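Local coordinates for 3-oxoacyl-[acyl-carrier protein] synthase (Thermus thermophilus, PDB 1UB7) that probably catalyses the first condensation of fatty acid synthesis, joining an acetyl group from acetyl-CoA to malonyl-ACP with loss of carbon dioxide, at residues A[223-228]-A[302-307]; A[227-232]-A[314-319]. All blocks are in the same frame, centred on the assembly; numbering follows the deposited sequence.

Interaction 1 of 2, residues A[223-228]-A[302-307]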
ATOM      1  N   ASN A 223       4.661  -4.427  24.110  1.00 75.82           N
ATOM      2  CA  ASN A 223       5.285  -3.792  25.252  1.00 72.04           C
ATOM      3  C   ASN A 223       6.483  -2.897  24.924  1.00 65.71           C
ATOM      4  O   ASN A 223       6.530  -1.738  25.357  1.00 65.35           O
ATOM      5  CB  ASN A 223       5.678  -4.857  26.270  1.00 79.67           C
ATOM      6  CG  ASN A 223       5.748  -4.303  27.671  1.00 85.26           C
ATOM      7  OD1 ASN A 223       6.752  -3.710  28.071  1.00 88.55           O
ATOM      8  ND2 ASN A 223       4.661  -4.465  28.420  1.00 86.49           N
ATOM      9  N   THR A 224       7.445  -3.425  24.168  1.00 60.84           N
ATOM     10  CA  THR A 224       8.644  -2.659  23.788  1.00 58.99           C
ATOM     11  C   THR A 224       8.252  -1.395  23.029  1.00 55.05           C
ATOM     12  O   THR A 224       8.626  -0.275  23.403  1.00 51.37           O
ATOM     13  CB  THR A 224       9.588  -3.487  22.872  1.00 61.26           C
ATOM     14  OG1 THR A 224      10.003  -4.675  23.555  1.00 57.78           O
ATOM     15  CG2 THR A 224      10.828  -2.669  22.486  1.00 62.85           C
ATOM     16  N   ALA A 225       7.490  -1.600  21.959  1.00 52.55           N
ATOM     17  CA  ALA A 225       7.018  -0.517  21.104  1.00 51.91           C
ATOM     18  C   ALA A 225       6.368   0.583  21.918  1.00 48.76           C
ATOM     19  O   ALA A 225       6.717   1.761  21.785  1.00 39.24           O
ATOM     20  CB  ALA A 225       6.021  -1.060  20.086  1.00 51.46           C
ATOM     21  N   THR A 226       5.425   0.182  22.765  1.00 50.03           N
ATOM     22  CA  THR A 226       4.698   1.120  23.605  1.00 49.16           C
ATOM     23  C   THR A 226       5.637   2.004  24.404  1.00 46.96           C
ATOM     24  O   THR A 226       5.517   3.233  24.379  1.00 43.53           O
ATOM     25  CB  THR A 226       3.775   0.385  24.581  1.00 53.72           C
ATOM     26  OG1 THR A 226       2.927  -0.518  23.860  1.00 51.16           O
ATOM     27  CG2 THR A 226       2.911   1.387  25.335  1.00 55.09           C
ATOM     28  N   LEU A 227       6.575   1.383  25.111  1.00 43.94           N
ATOM     29  CA  LEU A 227       7.514   2.157  25.914  1.00 49.05           C
ATOM     30  C   LEU A 227       8.414   3.023  25.038  1.00 51.77           C
ATOM     31  O   LEU A 227       8.677   4.192  25.360  1.00 43.36           O
ATOM     32  CB  LEU A 227       8.354   1.228  26.793  1.00 46.15           C
ATOM     33  CG  LEU A 227       7.542   0.647  27.954  1.00 53.57           C
ATOM     34  CD1 LEU A 227       8.322  -0.436  28.691  1.00 46.76           C
ATOM     35  CD2 LEU A 227       7.163   1.782  28.892  1.00 44.57           C
ATOM     36  N   GLU A 228       8.863   2.443  23.925  1.00 49.44           N
ATOM     37  CA  GLU A 228       9.730   3.132  22.979  1.00 48.26           C
ATOM     38  C   GLU A 228       9.011   4.377  22.470  1.00 49.00           C
ATOM     39  O   GLU A 228       9.576   5.475  22.432  1.00 46.65           O
ATOM     40  CB  GLU A 228      10.046   2.199  21.818  1.00 51.81           C
ATOM     41  CG  GLU A 228      11.281   2.563  21.033  1.00 57.12           C
ATOM     42  CD  GLU A 228      11.482   1.643  19.846  1.00 61.09           C
ATOM     43  OE1 GLU A 228      11.164   0.437  19.971  1.00 62.96           O
ATOM     44  OE2 GLU A 228      11.962   2.123  18.797  1.00 64.74           O
ATOM     45  N   LEU A 302      -2.030   6.482  23.383  1.00 43.28           N
ATOM     46  CA  LEU A 302      -1.053   5.606  22.787  1.00 34.75           C
ATOM     47  C   LEU A 302      -1.758   4.553  21.987  1.00 36.85           C
ATOM     48  O   LEU A 302      -2.708   3.931  22.470  1.00 36.73           O
ATOM     49  CB  LEU A 302      -0.188   4.919  23.835  1.00 34.42           C
ATOM     50  CG  LEU A 302       0.711   3.906  23.120  1.00 41.96           C
ATOM     51  CD1 LEU A 302       2.108   4.041  23.645  1.00 42.37           C
ATOM     52  CD2 LEU A 302       0.147   2.468  23.264  1.00 33.08           C
ATOM     53  N   LEU A 303      -1.272   4.355  20.761  1.00 39.31           N
ATOM     54  CA  LEU A 303      -1.818   3.365  19.845  1.00 38.85           C
ATOM     55  C   LEU A 303      -0.695   2.363  19.614  1.00 42.76           C
ATOM     56  O   LEU A 303       0.473   2.754  19.498  1.00 39.54           O
ATOM     57  CB  LEU A 303      -2.205   4.015  18.510  1.00 37.30           C
ATOM     58  CG  LEU A 303      -3.065   5.283  18.532  1.00 38.08           C
ATOM     59  CD1 LEU A 303      -3.247   5.803  17.112  1.00 36.53           C
ATOM     60  CD2 LEU A 303      -4.422   4.981  19.161  1.00 42.35           C
ATOM     61  N   VAL A 304      -1.043   1.080  19.541  1.00 31.76           N
ATOM     62  CA  VAL A 304      -0.045   0.060  19.329  1.00 29.97           C
ATOM     63  C   VAL A 304      -0.700  -1.140  18.656  1.00 32.74           C
ATOM     64  O   VAL A 304      -1.843  -1.476  18.963  1.00 29.95           O
ATOM     65  CB  VAL A 304       0.613  -0.356  20.689  1.00 38.91           C
ATOM     66  CG1 VAL A 304      -0.439  -0.924  21.637  1.00 39.85           C
ATOM     67  CG2 VAL A 304       1.720  -1.377  20.455  1.00 36.41           C
ATOM     68  N   SER A 305       0.019  -1.774  17.726  1.00 34.04           N
ATOM     69  CA  SER A 305      -0.515  -2.936  17.013  1.00 37.37           C
ATOM     70  C   SER A 305       0.587  -3.876  16.521  1.00 38.01           C
ATOM     71  O   SER A 305       1.740  -3.484  16.358  1.00 41.61           O
ATOM     72  CB  SER A 305      -1.384  -2.485  15.827  1.00 40.33           C
ATOM     73  OG  SER A 305      -1.900  -3.598  15.102  1.00 36.24           O
ATOM     74  N   PHE A 306       0.203  -5.124  16.291  1.00 37.48           N
ATOM     75  CA  PHE A 306       1.105  -6.176  15.841  1.00 46.13           C
ATOM     76  C   PHE A 306       0.308  -6.967  14.819  1.00 44.30           C
ATOM     77  O   PHE A 306      -0.916  -6.883  14.807  1.00 48.27           O
ATOM     78  CB  PHE A 306       1.443  -7.116  17.002  1.00 51.73           C
ATOM     79  CG  PHE A 306       0.228  -7.802  17.590  1.00 61.23           C
ATOM     80  CD1 PHE A 306      -0.515  -7.194  18.610  1.00 64.45           C
ATOM     81  CD2 PHE A 306      -0.219  -9.026  17.077  1.00 65.96           C
ATOM     82  CE1 PHE A 306      -1.691  -7.795  19.111  1.00 62.66           C
ATOM     83  CE2 PHE A 306      -1.395  -9.633  17.569  1.00 64.35           C
ATOM     84  CZ  PHE A 306      -2.130  -9.014  18.587  1.00 62.44           C
ATOM     85  N   GLY A 307       0.982  -7.753  13.987  1.00 42.90           N
ATOM     86  CA  GLY A 307       0.255  -8.536  13.007  1.00 45.75           C
ATOM     87  C   GLY A 307       1.122  -9.246  11.991  1.00 49.23           C
ATOM     88  O   GLY A 307       2.345  -9.379  12.176  1.00 39.41           O
TER

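Interaction 2 of 2, residues A[227-232]-A[314-319]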
ATOM      1  N   LEU A 227       6.575   1.383  25.111  1.00 43.94           N
ATOM      2  CA  LEU A 227       7.514   2.157  25.914  1.00 49.05           C
ATOM      3  C   LEU A 227       8.414   3.023  25.038  1.00 51.77           C
ATOM      4  O   LEU A 227       8.677   4.192  25.360  1.00 43.36           O
ATOM      5  CB  LEU A 227       8.354   1.228  26.793  1.00 46.15           C
ATOM      6  CG  LEU A 227       7.542   0.647  27.954  1.00 53.57           C
ATOM      7  CD1 LEU A 227       8.322  -0.436  28.691  1.00 46.76           C
ATOM      8  CD2 LEU A 227       7.163   1.782  28.892  1.00 44.57           C
ATOM      9  N   GLU A 228       8.863   2.443  23.925  1.00 49.44           N
ATOM     10  CA  GLU A 228       9.730   3.132  22.979  1.00 48.26           C
ATOM     11  C   GLU A 228       9.011   4.377  22.470  1.00 49.00           C
ATOM     12  O   GLU A 228       9.576   5.475  22.432  1.00 46.65           O
ATOM     13  CB  GLU A 228      10.046   2.199  21.818  1.00 51.81           C
ATOM     14  CG  GLU A 228      11.281   2.563  21.033  1.00 57.12           C
ATOM     15  CD  GLU A 228      11.482   1.643  19.846  1.00 61.09           C
ATOM     16  OE1 GLU A 228      11.164   0.437  19.971  1.00 62.96           O
ATOM     17  OE2 GLU A 228      11.962   2.123  18.797  1.00 64.74           O
ATOM     18  N   ALA A 229       7.754   4.198  22.087  1.00 46.34           N
ATOM     19  CA  ALA A 229       6.948   5.306  21.597  1.00 44.08           C
ATOM     20  C   ALA A 229       6.750   6.355  22.685  1.00 46.29           C
ATOM     21  O   ALA A 229       7.014   7.547  22.472  1.00 41.68           O
ATOM     22  CB  ALA A 229       5.608   4.800  21.123  1.00 35.64           C
ATOM     23  N   ILE A 230       6.287   5.925  23.857  1.00 49.14           N
ATOM     24  CA  ILE A 230       6.069   6.882  24.942  1.00 48.33           C
ATOM     25  C   ILE A 230       7.385   7.609  25.193  1.00 46.40           C
ATOM     26  O   ILE A 230       7.438   8.849  25.324  1.00 35.41           O
ATOM     27  CB  ILE A 230       5.599   6.181  26.230  1.00 47.79           C
ATOM     28  CG1 ILE A 230       4.255   5.483  25.981  1.00 49.40           C
ATOM     29  CG2 ILE A 230       5.448   7.205  27.348  1.00 50.17           C
ATOM     30  CD1 ILE A 230       3.925   4.373  26.967  1.00 43.61           C
ATOM     31  N   GLU A 231       8.457   6.832  25.231  1.00 44.60           N
ATOM     32  CA  GLU A 231       9.761   7.412  25.448  1.00 50.04           C
ATOM     33  C   GLU A 231      10.110   8.350  24.296  1.00 51.64           C
ATOM     34  O   GLU A 231      10.481   9.500  24.523  1.00 53.05           O
ATOM     35  CB  GLU A 231      10.816   6.308  25.605  1.00 56.07           C
ATOM     36  CG  GLU A 231      12.262   6.743  25.385  1.00 65.82           C
ATOM     37  CD  GLU A 231      12.662   7.988  26.168  1.00 78.02           C
ATOM     38  OE1 GLU A 231      13.806   8.462  25.981  1.00 84.67           O
ATOM     39  OE2 GLU A 231      11.845   8.498  26.967  1.00 83.62           O
ATOM     40  N   LYS A 232       9.967   7.890  23.056  1.00 52.38           N
ATOM     41  CA  LYS A 232      10.316   8.754  21.927  1.00 51.64           C
ATOM     42  C   LYS A 232       9.458  10.023  21.926  1.00 54.52           C
ATOM     43  O   LYS A 232       9.886  11.079  21.439  1.00 55.04           O
ATOM     44  CB  LYS A 232      10.167   8.003  20.595  1.00 51.39           C
ATOM     45  CG  LYS A 232      11.086   8.552  19.506  1.00 55.28           C
ATOM     46  CD  LYS A 232      10.767   8.009  18.110  1.00 55.05           C
ATOM     47  CE  LYS A 232      11.040   6.524  17.969  1.00 57.84           C
ATOM     48  NZ  LYS A 232      10.836   6.091  16.555  1.00 58.21           N
ATOM     49  N   ALA A 314       3.399   1.540  16.743  1.00 36.87           N
ATOM     50  CA  ALA A 314       2.878   2.229  17.903  1.00 38.85           C
ATOM     51  C   ALA A 314       3.025   3.732  17.699  1.00 44.78           C
ATOM     52  O   ALA A 314       3.959   4.197  17.039  1.00 41.50           O
ATOM     53  CB  ALA A 314       3.636   1.796  19.147  1.00 45.31           C
ATOM     54  N   ALA A 315       2.101   4.493  18.276  1.00 46.35           N
ATOM     55  CA  ALA A 315       2.136   5.938  18.152  1.00 39.91           C
ATOM     56  C   ALA A 315       1.581   6.644  19.388  1.00 43.32           C
ATOM     57  O   ALA A 315       0.747   6.104  20.121  1.00 41.59           O
ATOM     58  CB  ALA A 315       1.351   6.359  16.915  1.00 40.33           C
ATOM     59  N   VAL A 316       2.073   7.855  19.616  1.00 42.31           N
ATOM     60  CA  VAL A 316       1.635   8.677  20.721  1.00 40.04           C
ATOM     61  C   VAL A 316       1.107   9.940  20.063  1.00 42.40           C
ATOM     62  O   VAL A 316       1.817  10.604  19.295  1.00 35.77           O
ATOM     63  CB  VAL A 316       2.799   9.020  21.682  1.00 46.48           C
ATOM     64  CG1 VAL A 316       2.403  10.177  22.598  1.00 42.27           C
ATOM     65  CG2 VAL A 316       3.155   7.795  22.514  1.00 43.23           C
ATOM     66  N   LEU A 317      -0.147  10.252  20.380  1.00 42.82           N
ATOM     67  CA  LEU A 317      -0.864  11.389  19.826  1.00 43.74           C
ATOM     68  C   LEU A 317      -1.546  12.177  20.925  1.00 47.93           C
ATOM     69  O   LEU A 317      -2.262  11.605  21.747  1.00 49.33           O
ATOM     70  CB  LEU A 317      -1.941  10.869  18.868  1.00 46.31           C
ATOM     71  CG  LEU A 317      -3.023  11.819  18.361  1.00 47.61           C
ATOM     72  CD1 LEU A 317      -2.420  12.841  17.399  1.00 49.33           C
ATOM     73  CD2 LEU A 317      -4.099  11.016  17.666  1.00 41.82           C
ATOM     74  N   THR A 318      -1.315  13.486  20.948  1.00 49.62           N
ATOM     75  CA  THR A 318      -1.966  14.354  21.920  1.00 45.29           C
ATOM     76  C   THR A 318      -3.267  14.736  21.211  1.00 49.21           C
ATOM     77  O   THR A 318      -3.261  15.525  20.262  1.00 45.57           O
ATOM     78  CB  THR A 318      -1.128  15.616  22.212  1.00 47.08           C
ATOM     79  OG1 THR A 318       0.001  15.268  23.031  1.00 45.55           O
ATOM     80  CG2 THR A 318      -1.967  16.662  22.930  1.00 47.58           C
ATOM     81  N   TRP A 319      -4.372  14.157  21.679  1.00 48.20           N
ATOM     82  CA  TRP A 319      -5.697  14.360  21.095  1.00 46.94           C
ATOM     83  C   TRP A 319      -6.182  15.797  20.869  1.00 47.93           C
ATOM     84  O   TRP A 319      -5.839  16.718  21.609  1.00 47.43           O
ATOM     85  CB  TRP A 319      -6.741  13.610  21.930  1.00 41.69           C
ATOM     86  CG  TRP A 319      -7.946  13.233  21.136  1.00 44.99           C
ATOM     87  CD1 TRP A 319      -9.150  13.879  21.103  1.00 42.35           C
ATOM     88  CD2 TRP A 319      -8.043  12.152  20.194  1.00 50.17           C
ATOM     89  NE1 TRP A 319      -9.991  13.269  20.194  1.00 45.17           N
ATOM     90  CE2 TRP A 319      -9.337  12.209  19.621  1.00 48.23           C
ATOM     91  CE3 TRP A 319      -7.162  11.142  19.775  1.00 43.43           C
ATOM     92  CZ2 TRP A 319      -9.772  11.290  18.648  1.00 55.77           C
ATOM     93  CZ3 TRP A 319      -7.597  10.227  18.807  1.00 45.26           C
ATOM     94  CH2 TRP A 319      -8.889  10.310  18.256  1.00 44.77           C
TER

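Interaction 1 of 2, residues A[223-228]-A[302-307]
Thr226 of helix 211-233 drops its methyl onto the isobutyl end of Leu302, on strand 300-307, and sets its hydroxyl oxygen against Val304 two residues further along. The methyl meets both branches of the leucine: Thr226 CG2 lies 3.2 Å from Leu302 CD1, tighter than usual carbon contact, and 3.6 Å from Leu302 CD2. Leu302 CD1 also comes to 3.6 Å from the backbone oxygen Thr226 O, and the two side chains cross at about a right angle. With chi1 at -53°, Thr226 turns CG2 anti to its backbone N and keeps OG1 beside that N, which splits the side chain between two strand partners. The contact lies where helix 211-233 covers one face of the sheet in the C-terminal half of a thiolase-like fold; helix and strand run roughly antiparallel, their axes 151° apart and 8.6 Å at closest approach. Val304 answers with CG2, 3.7 Å from Thr226 OG1, a van der Waals contact without a hydrogen bond. The same CG2 reaches Ala225 CB at 4.3 Å, a looser apolar touch one residue back in the helix. Phe243 of the adjacent strand 242-245 packs against both Thr226 and Leu302. Replacing Leu302 with an alanine would probably open a gap beside the Thr226 methyl, which would lose both branches that now pack against it. Val304 also touches Pro245, just before the predicted active-site His246.

Interaction 2 of 2, residues A[227-232]-A[314-319]
Ala229 meets strand 311-318 methyl to methyl, with its CB 4.1 Å from Ala314 CB. The same Ala229 CB lies 4.1 Å from Val316 CG2, so one small helix side chain faces two residues, two apart in sequence, that project from the same side of the strand. Ile230 adds a third apolar touch from farther round the helix: although it starts out from its backbone heading away from the strand, its CG1 comes to 4.3 Å from Val316 CG2. Val316 uses this one branch throughout, because chi1 of 164° places CG2 anti to the carbonyl carbon and beside the backbone N, while CG1 takes the position anti to N.

Contacts with the helix backbone form a second group. Val316 CG2 sits 3.9 Å from Ala229 O and equally 3.9 Å from Ile230 N, so the methyl lies against the peptide link between these two residues. No hydrogen bond joins the two segments; Ala229 O accepts one from Ser175 OG of strand 172-180, the next strand in the sheet. Lys232 NZ reaches the backbone oxygen of Phe176 on that strand as well.

The short side chains of Ala229 and Ala314 are consistent with the close approach of the axes, 7.5 Å, with their directions 37° apart. All four touching residues are buried where helix 211-233 packs on the sheet, as in the alternating alpha and beta layers of the thiolase-like fold.

Helix 211-233 supplies the first segment of both contacts, whose segments overlap at Leu227 and Glu228, though neither residue takes part in either contact; the centres lie about 8 Å apart. Their second segments belong to consecutive antiparallel strands, 300-307 and 311-318, neighbours in one sheet and probably hydrogen-bonded from Ala315 N to Leu303 O at 2.7 Å. Side chains bridge them too: Leu302 CD1 of interaction 1 packs 3.5 Å from Ile230 CG1 of interaction 2. Interaction 1 lies closer to the predicted active site, the side chain of Val304 being about 6 Å from that of His246, against about 10 Å for Ala314. Interaction 2 carries the helix's cover outward across the sheet, toward strand 172-180.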